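Long-range contacts in cell division control protein 4 (Saccharomyces cerevisiae, PDB 3V7D), which recognises phosphorylated target proteins, such as the CDK inhibitor Sic1, and directs their ubiquitination by an SCF ubiquitin ligase: residues H389-S394 / E411-I416; I396-V401 / D434-V439. The protein carries 1 engineered substitution. One frame throughout, in Å; residues are numbered along the deposited sequence.

Interaction 1. Residues H389-S394 / E411-I416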
ATOM      1  N   HIS B 389     -10.030   4.185  19.638  1.00 31.86           N
ATOM      2  CA  HIS B 389     -11.326   4.697  20.056  1.00 33.84           C
ATOM      3  C   HIS B 389     -11.272   6.215  20.211  1.00 32.63           C
ATOM      4  O   HIS B 389     -10.418   6.742  20.917  1.00 31.86           O
ATOM      5  CB  HIS B 389     -11.733   4.053  21.383  1.00 35.08           C
ATOM      6  CG  HIS B 389     -13.183   3.698  21.462  1.00 43.08           C
ATOM      7  ND1 HIS B 389     -13.628   2.394  21.491  1.00 45.14           N
ATOM      8  CD2 HIS B 389     -14.291   4.475  21.516  1.00 48.19           C
ATOM      9  CE1 HIS B 389     -14.947   2.383  21.566  1.00 46.51           C
ATOM     10  NE2 HIS B 389     -15.374   3.632  21.581  1.00 48.25           N
ATOM     11  N   HIS B 390     -12.170   6.921  19.536  1.00 30.90           N
ATOM     12  CA  HIS B 390     -12.273   8.360  19.728  1.00 31.18           C
ATOM     13  C   HIS B 390     -12.766   8.629  21.150  1.00 29.99           C
ATOM     14  O   HIS B 390     -13.771   8.065  21.583  1.00 29.01           O
ATOM     15  CB  HIS B 390     -13.196   8.987  18.678  1.00 31.90           C
ATOM     16  CG  HIS B 390     -12.567   9.113  17.322  1.00 34.88           C
ATOM     17  ND1 HIS B 390     -13.036   9.980  16.358  1.00 32.52           N
ATOM     18  CD2 HIS B 390     -11.499   8.482  16.775  1.00 30.75           C
ATOM     19  CE1 HIS B 390     -12.285   9.878  15.275  1.00 36.42           C
ATOM     20  NE2 HIS B 390     -11.347   8.974  15.501  1.00 34.33           N
ATOM     21  N   THR B 391     -12.040   9.475  21.876  1.00 28.88           N
ATOM     22  CA  THR B 391     -12.254   9.647  23.311  1.00 31.82           C
ATOM     23  C   THR B 391     -13.621  10.222  23.682  1.00 36.53           C
ATOM     24  O   THR B 391     -14.084  10.041  24.806  1.00 40.25           O
ATOM     25  CB  THR B 391     -11.157  10.527  23.952  1.00 36.38           C
ATOM     26  OG1 THR B 391     -11.045  11.755  23.224  1.00 37.88           O
ATOM     27  CG2 THR B 391      -9.813   9.810  23.937  1.00 33.11           C
ATOM     28  N   ASN B 392     -14.267  10.923  22.756  1.00 33.43           N
ATOM     29  CA  ASN B 392     -15.590  11.462  23.062  1.00 37.84           C
ATOM     30  C   ASN B 392     -16.702  10.466  22.749  1.00 33.70           C
ATOM     31  O   ASN B 392     -17.883  10.777  22.890  1.00 33.29           O
ATOM     32  CB  ASN B 392     -15.838  12.824  22.398  1.00 38.76           C
ATOM     33  CG  ASN B 392     -15.858  12.750  20.883  1.00 47.49           C
ATOM     34  OD1 ASN B 392     -15.704  11.680  20.290  1.00 48.80           O
ATOM     35  ND2 ASN B 392     -16.062  13.898  20.246  1.00 50.55           N
ATOM     36  N   LEU B 393     -16.305   9.268  22.327  1.00 36.76           N
ATOM     37  CA  LEU B 393     -17.235   8.164  22.110  1.00 38.39           C
ATOM     38  C   LEU B 393     -18.306   8.508  21.081  1.00 40.12           C
ATOM     39  O   LEU B 393     -19.412   7.971  21.111  1.00 40.26           O
ATOM     40  CB  LEU B 393     -17.878   7.739  23.434  1.00 36.35           C
ATOM     41  CG  LEU B 393     -16.880   7.371  24.530  1.00 37.87           C
ATOM     42  CD1 LEU B 393     -17.597   6.999  25.820  1.00 37.07           C
ATOM     43  CD2 LEU B 393     -15.967   6.240  24.066  1.00 32.08           C
ATOM     44  N   SER B 394     -17.972   9.414  20.172  1.00 38.52           N
ATOM     45  CA  SER B 394     -18.884   9.777  19.100  1.00 42.57           C
ATOM     46  C   SER B 394     -18.711   8.801  17.943  1.00 38.14           C
ATOM     47  O   SER B 394     -17.634   8.240  17.746  1.00 34.28           O
ATOM     48  CB  SER B 394     -18.613  11.203  18.628  1.00 45.36           C
ATOM     49  OG  SER B 394     -17.279  11.329  18.156  1.00 48.74           O
ATOM     50  N   GLU B 411     -17.451  13.660  15.270  1.00 34.37           N
ATOM     51  CA  GLU B 411     -17.822  14.942  15.847  1.00 35.15           C
ATOM     52  C   GLU B 411     -16.709  15.496  16.730  1.00 33.54           C
ATOM     53  O   GLU B 411     -16.268  14.840  17.675  1.00 36.34           O
ATOM     54  CB  GLU B 411     -19.119  14.804  16.641  1.00 39.88           C
ATOM     55  CG  GLU B 411     -19.631  16.109  17.210  1.00 50.25           C
ATOM     56  CD  GLU B 411     -21.020  15.972  17.799  1.00 61.27           C
ATOM     57  OE1 GLU B 411     -22.002  16.000  17.025  1.00 58.86           O
ATOM     58  OE2 GLU B 411     -21.126  15.825  19.036  1.00 66.36           O
ATOM     59  N   ASN B 412     -16.243  16.695  16.381  1.00 33.04           N
ATOM     60  CA  ASN B 412     -15.180  17.394  17.106  1.00 34.36           C
ATOM     61  C   ASN B 412     -13.809  16.720  17.090  1.00 35.58           C
ATOM     62  O   ASN B 412     -12.887  17.176  17.771  1.00 35.61           O
ATOM     63  CB  ASN B 412     -15.600  17.683  18.550  1.00 38.08           C
ATOM     64  CG  ASN B 412     -16.776  18.630  18.635  1.00 44.50           C
ATOM     65  OD1 ASN B 412     -16.857  19.608  17.889  1.00 49.16           O
ATOM     66  ND2 ASN B 412     -17.702  18.341  19.542  1.00 42.09           N
ATOM     67  N   GLN B 413     -13.661  15.650  16.316  1.00 30.80           N
ATOM     68  CA  GLN B 413     -12.393  14.918  16.309  1.00 33.08           C
ATOM     69  C   GLN B 413     -11.851  14.584  14.922  1.00 30.66           C
ATOM     70  O   GLN B 413     -12.575  14.116  14.042  1.00 34.88           O
ATOM     71  CB  GLN B 413     -12.497  13.633  17.134  1.00 30.44           C
ATOM     72  CG  GLN B 413     -12.691  13.862  18.622  1.00 38.06           C
ATOM     73  CD  GLN B 413     -11.972  12.820  19.458  1.00 42.63           C
ATOM     74  OE1 GLN B 413     -11.263  11.961  18.930  1.00 45.12           O
ATOM     75  NE2 GLN B 413     -12.142  12.899  20.768  1.00 37.64           N
ATOM     76  N   PHE B 414     -10.558  14.819  14.753  1.00 29.68           N
ATOM     77  CA  PHE B 414      -9.854  14.495  13.525  1.00 30.16           C
ATOM     78  C   PHE B 414      -8.479  13.996  13.947  1.00 30.80           C
ATOM     79  O   PHE B 414      -7.652  14.770  14.431  1.00 32.95           O
ATOM     80  CB  PHE B 414      -9.751  15.740  12.642  1.00 32.72           C
ATOM     81  CG  PHE B 414      -9.091  15.501  11.310  1.00 34.56           C
ATOM     82  CD1 PHE B 414      -9.798  14.936  10.261  1.00 34.90           C
ATOM     83  CD2 PHE B 414      -7.771  15.872  11.099  1.00 31.79           C
ATOM     84  CE1 PHE B 414      -9.198  14.727   9.029  1.00 34.66           C
ATOM     85  CE2 PHE B 414      -7.160  15.664   9.870  1.00 32.01           C
ATOM     86  CZ  PHE B 414      -7.877  15.093   8.832  1.00 29.98           C
ATOM     87  N   ASN B 415      -8.251  12.694  13.789  1.00 32.51           N
ATOM     88  CA  ASN B 415      -7.043  12.053  14.305  1.00 30.67           C
ATOM     89  C   ASN B 415      -6.166  11.403  13.232  1.00 28.90           C
ATOM     90  O   ASN B 415      -6.664  10.796  12.287  1.00 26.59           O
ATOM     91  CB  ASN B 415      -7.412  11.005  15.357  1.00 28.65           C
ATOM     92  CG  ASN B 415      -8.166  11.599  16.531  1.00 30.94           C
ATOM     93  OD1 ASN B 415      -7.744  12.598  17.111  1.00 31.11           O
ATOM     94  ND2 ASN B 415      -9.294  10.992  16.881  1.00 30.81           N
ATOM     95  N   ILE B 416      -4.856  11.528  13.404  1.00 33.97           N
ATOM     96  CA  ILE B 416      -3.891  10.893  12.521  1.00 27.75           C
ATOM     97  C   ILE B 416      -3.054   9.923  13.350  1.00 30.96           C
ATOM     98  O   ILE B 416      -2.393  10.330  14.313  1.00 30.95           O
ATOM     99  CB  ILE B 416      -2.982  11.945  11.843  1.00 25.29           C
ATOM    100  CG1 ILE B 416      -3.829  12.949  11.057  1.00 26.17           C
ATOM    101  CG2 ILE B 416      -1.958  11.277  10.926  1.00 23.13           C
ATOM    102  CD1 ILE B 416      -3.023  14.039  10.382  1.00 27.78           C
TER
HETATM  103  O   HOH W   1      -9.517  10.374  20.330  1.00 35.56           O

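Interaction 2. Residues I396-V401 / D434-V439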
ATOM      1  N   ILE B 396     -17.987   7.118  14.501  1.00 30.68           N
ATOM      2  CA  ILE B 396     -17.036   7.397  13.431  1.00 30.15           C
ATOM      3  C   ILE B 396     -17.782   7.711  12.141  1.00 32.41           C
ATOM      4  O   ILE B 396     -18.545   6.886  11.641  1.00 37.31           O
ATOM      5  CB  ILE B 396     -16.073   6.226  13.182  1.00 34.82           C
ATOM      6  CG1 ILE B 396     -15.338   5.858  14.473  1.00 30.19           C
ATOM      7  CG2 ILE B 396     -15.071   6.593  12.089  1.00 29.02           C
ATOM      8  CD1 ILE B 396     -14.559   7.008  15.075  1.00 30.23           C
ATOM      9  N   THR B 397     -17.573   8.910  11.608  1.00 28.17           N
ATOM     10  CA  THR B 397     -18.262   9.323  10.390  1.00 29.15           C
ATOM     11  C   THR B 397     -17.457   8.967   9.142  1.00 33.68           C
ATOM     12  O   THR B 397     -18.022   8.683   8.085  1.00 31.46           O
ATOM     13  CB  THR B 397     -18.554  10.833  10.395  1.00 34.74           C
ATOM     14  OG1 THR B 397     -17.350  11.547  10.693  1.00 41.48           O
ATOM     15  CG2 THR B 397     -19.593  11.169  11.450  1.00 36.38           C
ATOM     16  N   THR B 398     -16.133   8.975   9.271  1.00 30.08           N
ATOM     17  CA  THR B 398     -15.262   8.679   8.140  1.00 30.87           C
ATOM     18  C   THR B 398     -13.851   8.326   8.601  1.00 30.14           C
ATOM     19  O   THR B 398     -13.404   8.764   9.659  1.00 31.01           O
ATOM     20  CB  THR B 398     -15.188   9.871   7.145  1.00 33.75           C
ATOM     21  OG1 THR B 398     -14.402   9.504   6.008  1.00 31.28           O
ATOM     22  CG2 THR B 398     -14.559  11.098   7.801  1.00 24.88           C
ATOM     23  N   PHE B 399     -13.159   7.524   7.801  1.00 27.63           N
ATOM     24  CA  PHE B 399     -11.732   7.307   7.996  1.00 27.29           C
ATOM     25  C   PHE B 399     -11.098   6.890   6.684  1.00 30.06           C
ATOM     26  O   PHE B 399     -11.783   6.465   5.758  1.00 30.70           O
ATOM     27  CB  PHE B 399     -11.453   6.261   9.085  1.00 28.71           C
ATOM     28  CG  PHE B 399     -11.639   4.831   8.634  1.00 30.75           C
ATOM     29  CD1 PHE B 399     -12.864   4.202   8.767  1.00 30.07           C
ATOM     30  CD2 PHE B 399     -10.577   4.110   8.103  1.00 27.36           C
ATOM     31  CE1 PHE B 399     -13.034   2.885   8.369  1.00 33.07           C
ATOM     32  CE2 PHE B 399     -10.739   2.797   7.699  1.00 25.09           C
ATOM     33  CZ  PHE B 399     -11.967   2.181   7.834  1.00 29.91           C
ATOM     34  N   TYR B 400      -9.781   7.017   6.606  1.00 30.57           N
ATOM     35  CA  TYR B 400      -9.049   6.534   5.450  1.00 27.56           C
ATOM     36  C   TYR B 400      -7.762   5.928   5.954  1.00 28.81           C
ATOM     37  O   TYR B 400      -7.280   6.296   7.027  1.00 28.93           O
ATOM     38  CB  TYR B 400      -8.769   7.659   4.458  1.00 27.03           C
ATOM     39  CG  TYR B 400      -8.539   7.166   3.040  1.00 32.12           C
ATOM     40  CD1 TYR B 400      -9.611   6.929   2.188  1.00 28.68           C
ATOM     41  CD2 TYR B 400      -7.252   6.940   2.557  1.00 28.21           C
ATOM     42  CE1 TYR B 400      -9.409   6.480   0.892  1.00 35.60           C
ATOM     43  CE2 TYR B 400      -7.041   6.493   1.259  1.00 28.16           C
ATOM     44  CZ  TYR B 400      -8.123   6.265   0.434  1.00 35.51           C
ATOM     45  OH  TYR B 400      -7.921   5.821  -0.854  1.00 40.36           O
ATOM     46  N   VAL B 401      -7.201   4.994   5.195  1.00 26.89           N
ATOM     47  CA  VAL B 401      -6.084   4.228   5.721  1.00 28.63           C
ATOM     48  C   VAL B 401      -5.128   3.711   4.649  1.00 33.92           C
ATOM     49  O   VAL B 401      -5.527   3.410   3.520  1.00 31.67           O
ATOM     50  CB  VAL B 401      -6.599   3.047   6.577  1.00 27.95           C
ATOM     51  CG1 VAL B 401      -7.175   1.946   5.686  1.00 19.98           C
ATOM     52  CG2 VAL B 401      -5.497   2.500   7.477  1.00 28.71           C
ATOM     53  N   ASP B 434     -16.331  20.940  13.340  1.00 33.47           N
ATOM     54  CA  ASP B 434     -17.367  20.384  14.208  1.00 35.60           C
ATOM     55  C   ASP B 434     -17.698  18.956  13.783  1.00 38.22           C
ATOM     56  O   ASP B 434     -17.988  18.099  14.618  1.00 37.99           O
ATOM     57  CB  ASP B 434     -18.638  21.236  14.163  1.00 43.15           C
ATOM     58  CG  ASP B 434     -18.451  22.604  14.792  1.00 46.50           C
ATOM     59  OD1 ASP B 434     -17.733  22.703  15.810  1.00 46.86           O
ATOM     60  OD2 ASP B 434     -19.028  23.580  14.267  1.00 48.55           O
ATOM     61  N   GLN B 435     -17.664  18.713  12.475  1.00 33.90           N
ATOM     62  CA  GLN B 435     -17.864  17.375  11.934  1.00 36.20           C
ATOM     63  C   GLN B 435     -16.858  17.112  10.824  1.00 37.41           C
ATOM     64  O   GLN B 435     -16.434  18.036  10.127  1.00 31.43           O
ATOM     65  CB  GLN B 435     -19.280  17.215  11.374  1.00 40.21           C
ATOM     66  CG  GLN B 435     -20.390  17.494  12.367  1.00 47.59           C
ATOM     67  CD  GLN B 435     -20.752  16.285  13.205  1.00 57.26           C
ATOM     68  OE1 GLN B 435     -20.142  15.219  13.084  1.00 57.33           O
ATOM     69  NE2 GLN B 435     -21.760  16.443  14.060  1.00 60.73           N
ATOM     70  N   ILE B 436     -16.470  15.851  10.672  1.00 35.59           N
ATOM     71  CA  ILE B 436     -15.661  15.434   9.536  1.00 31.88           C
ATOM     72  C   ILE B 436     -16.519  14.512   8.688  1.00 32.68           C
ATOM     73  O   ILE B 436     -16.797  13.385   9.086  1.00 35.00           O
ATOM     74  CB  ILE B 436     -14.403  14.672   9.980  1.00 33.14           C
ATOM     75  CG1 ILE B 436     -13.717  15.401  11.140  1.00 28.96           C
ATOM     76  CG2 ILE B 436     -13.456  14.473   8.795  1.00 26.89           C
ATOM     77  CD1 ILE B 436     -13.168  16.757  10.766  1.00 29.01           C
ATOM     78  N   TRP B 437     -16.955  14.991   7.528  1.00 29.80           N
ATOM     79  CA  TRP B 437     -17.881  14.218   6.710  1.00 29.48           C
ATOM     80  C   TRP B 437     -17.165  13.173   5.865  1.00 32.80           C
ATOM     81  O   TRP B 437     -17.659  12.064   5.685  1.00 34.77           O
ATOM     82  CB  TRP B 437     -18.729  15.137   5.826  1.00 33.55           C
ATOM     83  CG  TRP B 437     -19.585  16.086   6.614  1.00 42.50           C
ATOM     84  CD1 TRP B 437     -19.577  17.450   6.549  1.00 44.86           C
ATOM     85  CD2 TRP B 437     -20.563  15.738   7.604  1.00 40.38           C
ATOM     86  NE1 TRP B 437     -20.496  17.970   7.428  1.00 44.28           N
ATOM     87  CE2 TRP B 437     -21.111  16.941   8.090  1.00 42.29           C
ATOM     88  CE3 TRP B 437     -21.029  14.525   8.123  1.00 43.10           C
ATOM     89  CZ2 TRP B 437     -22.102  16.967   9.068  1.00 45.55           C
ATOM     90  CZ3 TRP B 437     -22.013  14.553   9.096  1.00 46.62           C
ATOM     91  CH2 TRP B 437     -22.539  15.766   9.557  1.00 41.50           C
ATOM     92  N   SER B 438     -15.996  13.525   5.350  1.00 31.47           N
ATOM     93  CA  SER B 438     -15.263  12.611   4.492  1.00 33.76           C
ATOM     94  C   SER B 438     -13.779  12.935   4.510  1.00 34.78           C
ATOM     95  O   SER B 438     -13.393  14.100   4.453  1.00 36.03           O
ATOM     96  CB  SER B 438     -15.804  12.679   3.063  1.00 37.44           C
ATOM     97  OG  SER B 438     -15.206  11.686   2.252  1.00 49.56           O
ATOM     98  N   VAL B 439     -12.951  11.900   4.603  1.00 29.09           N
ATOM     99  CA  VAL B 439     -11.509  12.080   4.592  1.00 29.57           C
ATOM    100  C   VAL B 439     -10.858  11.107   3.602  1.00 30.24           C
ATOM    101  O   VAL B 439     -11.301   9.971   3.437  1.00 32.94           O
ATOM    102  CB  VAL B 439     -10.892  11.943   6.017  1.00 28.11           C
ATOM    103  CG1 VAL B 439     -10.804  10.482   6.449  1.00 26.91           C
ATOM    104  CG2 VAL B 439      -9.524  12.574   6.059  1.00 26.29           C
TER
HETATM  105  O   HOH W   2     -18.040  14.032  12.193  1.00 31.19           O

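Interaction 1. Residues H389-S394 / E411-I416
Over one face of the His390 ring lie Gln413 OE1 and Asn415 ND2 of strand 413-418. Asn415 ND2 stands 3.2 Å above the ring plane, offset toward the rim, its amide nearly perpendicular to the ring (84°). The Gln413 amide slides past the ring at 20° between planes, with OE1 3.5 Å from His390 CG. The ring nitrogens bond outside the two segments, ND1 to Ser410 OG and NE2 to Ser408 OG. Asn415 ND2 also donates a nearly straight 3.0 Å bond to Gln413 OE1. The other end of the Gln413 amide, NE2, reaches the Thr391 hydroxyl OG1 at 2.9 Å, with that oxygen lying in the amide plane. A water links Gln413 OE1 to Thr391 N. Both ends of this amide are thus held.

With CG between its own backbone N and carbonyl carbon (chi1 65°), Asn392 turns toward segment 411-416, and ND2 gives Glu411 O a 2.7 Å bond in the amide plane. Its OD1 accepts from Ser394 N, an Asx turn, and also from Ser394 OG; both donors stand above one face of the carbonyl. The histidine of the interblade loop bonded to strand serines resembles the His-Ser part of the hydrogen-bond network typical of WD40 propeller blades.

Interaction 2. Residues I396-V401 / D434-V439
Thr397 OG1 donates to Ile436 O at 2.5 Å, in the plane of that carbonyl, and accepts from a water. It is also weakly bonded to Gly409 O. The same water donates to Gln435 OE1 at 2.6 Å and accepts from Ile436 N. It ties the Gln435 side chain to the threonine.

Thr398 works differently. Its OG1 is anti to the backbone N (chi1 -176°) and accepts from Val439 N at 3.1 Å. Its methyl CG2 lies 3.7 Å from Ile436 CG2. An alanine here would probably leave Val439 N without this acceptor and open a gap beside the Ile436 methyl. Further along, Val439 CG1 packs on the Phe399 backbone, 3.6 Å from Phe399 C, and touches Tyr400 CB. The Tyr400 ring leads away from this contact and meets Phe441 edge-to-face.

The axes of the two short strand segments run 20° from parallel and come within 5.6 Å of each other. Threonine hydroxyls bond to main-chain atoms across the seam. Thr397 and Thr398 both face Gly409, a classic beta bulge. Trp437 touches a polar side chain of the bound peptide, and Thr397 packs on its backbone. This is the seam between the innermost strands of neighbouring blades in a beta-propeller, at the peptide site.

In the fold
Interaction 1 lies within the seventh WD repeat; interaction 2 joins that repeat's inner strand to the next blade. The centre of interaction 1 lies about 21 Å from the centre of the chain, and several of its residues are exposed. It pins an interblade loop to the blade that follows, mostly through side-chain amides and a histidine. The centre of interaction 2 lies about 13 Å from the centre of the chain, and none of its touching residues is exposed. It mixes threonine-to-backbone bonds with methyl packing. Asn412 N probably bonds to Asp434 O, at 2.9 Å, and His390 packs on Ile396. Strand 405-410 connects the two further, offering serines to interaction 1 and Gly409 to interaction 2.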